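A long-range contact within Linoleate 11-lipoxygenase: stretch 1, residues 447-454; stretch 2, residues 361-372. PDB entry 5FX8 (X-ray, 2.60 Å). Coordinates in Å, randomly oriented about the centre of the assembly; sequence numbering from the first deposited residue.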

# COMPACT_ATOMS: atom_id res chain seq x y z
N ALA A 447 7.90 -27.19 -2.96
CA ALA A 447 7.39 -25.85 -3.17
C ALA A 447 7.86 -25.25 -4.49
O ALA A 447 7.21 -24.34 -4.99
CB ALA A 447 7.80 -24.95 -2.01
N GLN A 448 8.98 -25.74 -5.02
CA GLN A 448 9.54 -25.32 -6.31
C GLN A 448 9.92 -23.85 -6.31
O GLN A 448 9.66 -23.15 -7.29
CB GLN A 448 8.59 -25.60 -7.47
CG GLN A 448 8.31 -27.06 -7.75
CD GLN A 448 7.35 -27.28 -8.91
OE1 GLN A 448 6.87 -26.34 -9.56
NE2 GLN A 448 7.04 -28.54 -9.18
N VAL A 449 10.53 -23.38 -5.24
CA VAL A 449 11.06 -22.02 -5.18
C VAL A 449 12.33 -21.92 -6.03
O VAL A 449 13.22 -22.77 -5.94
CB VAL A 449 11.34 -21.63 -3.73
CG1 VAL A 449 11.89 -20.24 -3.66
CG2 VAL A 449 10.07 -21.75 -2.88
N ARG A 450 12.42 -20.88 -6.84
CA ARG A 450 13.60 -20.60 -7.65
C ARG A 450 14.67 -19.84 -6.88
O ARG A 450 14.39 -18.85 -6.21
CB ARG A 450 13.24 -19.77 -8.88
CG ARG A 450 12.97 -20.58 -10.09
CD ARG A 450 12.82 -19.74 -11.31
NE ARG A 450 11.86 -20.36 -12.21
CZ ARG A 450 11.18 -19.69 -13.11
NH1 ARG A 450 11.37 -18.39 -13.22
NH2 ARG A 450 10.31 -20.31 -13.89
N ASP A 451 15.92 -20.27 -7.06
CA ASP A 451 17.10 -19.55 -6.61
C ASP A 451 17.05 -19.29 -5.10
O ASP A 451 17.27 -18.18 -4.61
CB ASP A 451 17.27 -18.25 -7.39
CG ASP A 451 18.71 -17.83 -7.51
OD1 ASP A 451 19.59 -18.47 -6.88
OD2 ASP A 451 18.96 -16.84 -8.21
N PHE A 452 16.76 -20.24 -4.43
CA PHE A 452 16.77 -20.27 -3.00
C PHE A 452 18.04 -20.96 -2.53
O PHE A 452 18.52 -21.88 -3.18
CB PHE A 452 15.55 -21.02 -2.48
CG PHE A 452 15.13 -20.65 -1.10
CD1 PHE A 452 14.67 -19.39 -0.83
CD2 PHE A 452 15.20 -21.56 -0.07
CE1 PHE A 452 14.29 -19.05 0.43
CE2 PHE A 452 14.81 -21.23 1.21
CZ PHE A 452 14.36 -19.97 1.46
N PRO A 453 18.60 -20.52 -1.41
CA PRO A 453 19.83 -21.16 -0.91
C PRO A 453 19.66 -22.67 -0.78
O PRO A 453 18.68 -23.15 -0.22
CB PRO A 453 20.05 -20.49 0.44
CG PRO A 453 18.75 -19.92 0.79
CD PRO A 453 18.10 -19.52 -0.47
N ALA A 454 20.60 -23.40 -1.33
CA ALA A 454 20.52 -24.85 -1.35
C ALA A 454 20.62 -25.43 0.05
O ALA A 454 21.21 -24.84 0.95
CB ALA A 454 21.65 -25.39 -2.21
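Stretch 2, residues 361-372: VYAQGGGGFQAG

Stretch 2 enters the contact as the last turn of a helix, covering residues 361-363, and leaves it as a short 3-10 segment at residues 370-372. Between them the chain runs through four successive glycines. Gly-365 is the first residue to depart from helical angles; its positive phi (103°) and the bonds from Gly-366 N to Val-361 O (3.0 Å) and from Gly-365 N to Tyr-362 O (3.1 Å) form a Schellman motif. Gly-367 also has positive phi (76°), and a CB at either position would be jammed against the preceding carbonyl oxygen. Stretch 1 has no regular helix or strand. The nearest CA atoms across the two stretches are those of Asp-451 and Gly-368, 4.8 Å apart, and together the two stretches bury 578 Å².

Around this point the two stretches run in the same direction, as the backbone hydrogen bonds reveal. Phe-369 N donates to Arg-450 O at 2.9 Å and Gln-370 N to Asp-451 O at 2.7 Å, both with N-H...O angles of 162°, so a step of one residue along stretch 2 is matched by a step of one along stretch 1. The Asp-451 side chain extends the series with a weak hydrogen bond from Ala-371 N to Asp-451 OD2 at 3.2 Å. Gly-368 leaves room for this approach: its CA lies 3.7 Å from Asp-451 CB, and an ideal CB on Gly-368 would come within 3.1 Å of that same atom, besides clashing with Ala-371 CB.

Arg-450, with its CA-to-CB bond pointing toward stretch 2, reaches back to the end of the helix, where carbonyl oxygens are available to its guanidinium. NH1 and NH2 of Arg-450 both donate to Tyr-362 O, at 2.5 and 2.6 Å, and NH1 of Arg-450 also makes a weak bond to Gly-366 O at 2.8 Å. The same group lies flat on the Tyr-362 ring, with centres 3.8 Å apart and planes at 14°. Arg-450 CZ is only 6° off the ring normal, a cation-pi arrangement that sets the positive charge over the aromatic face. One tyrosine thus receives the arginine through both its backbone oxygen and its ring.

Two waters link the tyrosine hydroxyl to the backbone of stretch 1. Water 1 is 2.6 Å from Tyr-362 OH and donates to Gln-448 O at 2.8 Å, bridging groups whose direct separation, Gln-448 O to Tyr-362 OH, is 3.9 Å. Water 2 lies 2.7 Å from Tyr-362 OH and accepts from Arg-450 N at 3.0 Å.

The apolar part of the contact centres on Phe-369. Although the CA-to-CB bond of Phe-452 points away from stretch 2, the end of its side chain comes nearer, and the ring presents its edge to the face of Phe-369, with centroids 5.0 Å apart and planes at 61°. The closest atoms, Phe-452 CD1 and Phe-369 CD2, are 3.5 Å apart. Pro-453 CD adds a looser contact with Phe-369 CD2 at 4.5 Å.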

# COMPACT_ATOMS: atom_id res chain seq x y z
N VAL A 361 7.23 -13.42 -17.41
CA VAL A 361 8.49 -13.18 -16.72
C VAL A 361 8.97 -14.45 -16.04
O VAL A 361 10.11 -14.88 -16.23
CB VAL A 361 8.34 -12.02 -15.73
CG1 VAL A 361 9.61 -11.81 -14.95
CG2 VAL A 361 7.97 -10.77 -16.46
N TYR A 362 8.08 -15.08 -15.27
CA TYR A 362 8.45 -16.27 -14.53
C TYR A 362 8.85 -17.40 -15.46
O TYR A 362 9.77 -18.17 -15.17
CB TYR A 362 7.29 -16.70 -13.64
CG TYR A 362 7.69 -17.54 -12.46
CD1 TYR A 362 8.44 -17.00 -11.42
CD2 TYR A 362 7.32 -18.87 -12.38
CE1 TYR A 362 8.82 -17.78 -10.35
CE2 TYR A 362 7.68 -19.64 -11.32
CZ TYR A 362 8.43 -19.10 -10.32
OH TYR A 362 8.76 -19.92 -9.28
N ALA A 363 8.16 -17.50 -16.59
CA ALA A 363 8.50 -18.53 -17.56
C ALA A 363 9.85 -18.27 -18.21
O ALA A 363 10.54 -19.22 -18.60
CB ALA A 363 7.37 -18.63 -18.58
N GLN A 364 10.28 -17.01 -18.33
CA GLN A 364 11.61 -16.74 -18.87
C GLN A 364 12.71 -16.85 -17.81
O GLN A 364 13.86 -16.54 -18.10
CB GLN A 364 11.65 -15.35 -19.53
CG GLN A 364 10.74 -15.18 -20.74
CD GLN A 364 10.54 -13.72 -21.16
OE1 GLN A 364 11.15 -12.81 -20.60
NE2 GLN A 364 9.66 -13.49 -22.13
N GLY A 365 12.40 -17.26 -16.59
CA GLY A 365 13.40 -17.47 -15.58
C GLY A 365 13.48 -16.39 -14.52
O GLY A 365 14.39 -16.44 -13.69
N GLY A 366 12.58 -15.41 -14.55
CA GLY A 366 12.65 -14.31 -13.62
C GLY A 366 12.06 -14.69 -12.31
O GLY A 366 11.55 -15.79 -12.14
N GLY A 367 12.15 -13.79 -11.36
CA GLY A 367 11.62 -14.11 -10.06
C GLY A 367 12.45 -15.04 -9.22
O GLY A 367 11.93 -15.65 -8.30
N GLY A 368 13.75 -15.16 -9.49
CA GLY A 368 14.61 -15.89 -8.58
C GLY A 368 14.73 -15.21 -7.23
O GLY A 368 14.75 -13.99 -7.13
N PHE A 369 14.82 -16.00 -6.17
CA PHE A 369 14.87 -15.41 -4.84
C PHE A 369 16.22 -14.73 -4.58
O PHE A 369 16.28 -13.52 -4.37
CB PHE A 369 14.56 -16.47 -3.79
CG PHE A 369 14.45 -15.95 -2.40
CD1 PHE A 369 13.26 -15.42 -1.93
CD2 PHE A 369 15.53 -16.03 -1.53
CE1 PHE A 369 13.16 -14.97 -0.62
CE2 PHE A 369 15.44 -15.56 -0.25
CZ PHE A 369 14.25 -15.03 0.21
N GLN A 370 17.32 -15.48 -4.64
CA GLN A 370 18.62 -14.84 -4.42
C GLN A 370 18.95 -13.83 -5.52
O GLN A 370 19.60 -12.81 -5.25
CB GLN A 370 19.70 -15.90 -4.28
CG GLN A 370 19.59 -16.67 -2.96
CD GLN A 370 20.50 -17.86 -2.87
OE1 GLN A 370 20.51 -18.72 -3.74
NE2 GLN A 370 21.29 -17.91 -1.83
N ALA A 371 18.46 -14.08 -6.74
CA ALA A 371 18.56 -13.16 -7.86
C ALA A 371 18.03 -11.78 -7.53
O ALA A 371 18.47 -10.78 -8.12
CB ALA A 371 17.79 -13.72 -9.05
N GLY A 372 17.08 -11.70 -6.61
CA GLY A 372 16.48 -10.46 -6.23
C GLY A 372 17.11 -9.75 -5.07
O GLY A 372 16.63 -8.67 -4.72
O HOH W 1 7.69 -22.29 -9.04
O HOH W 2 9.97 -19.12 -6.96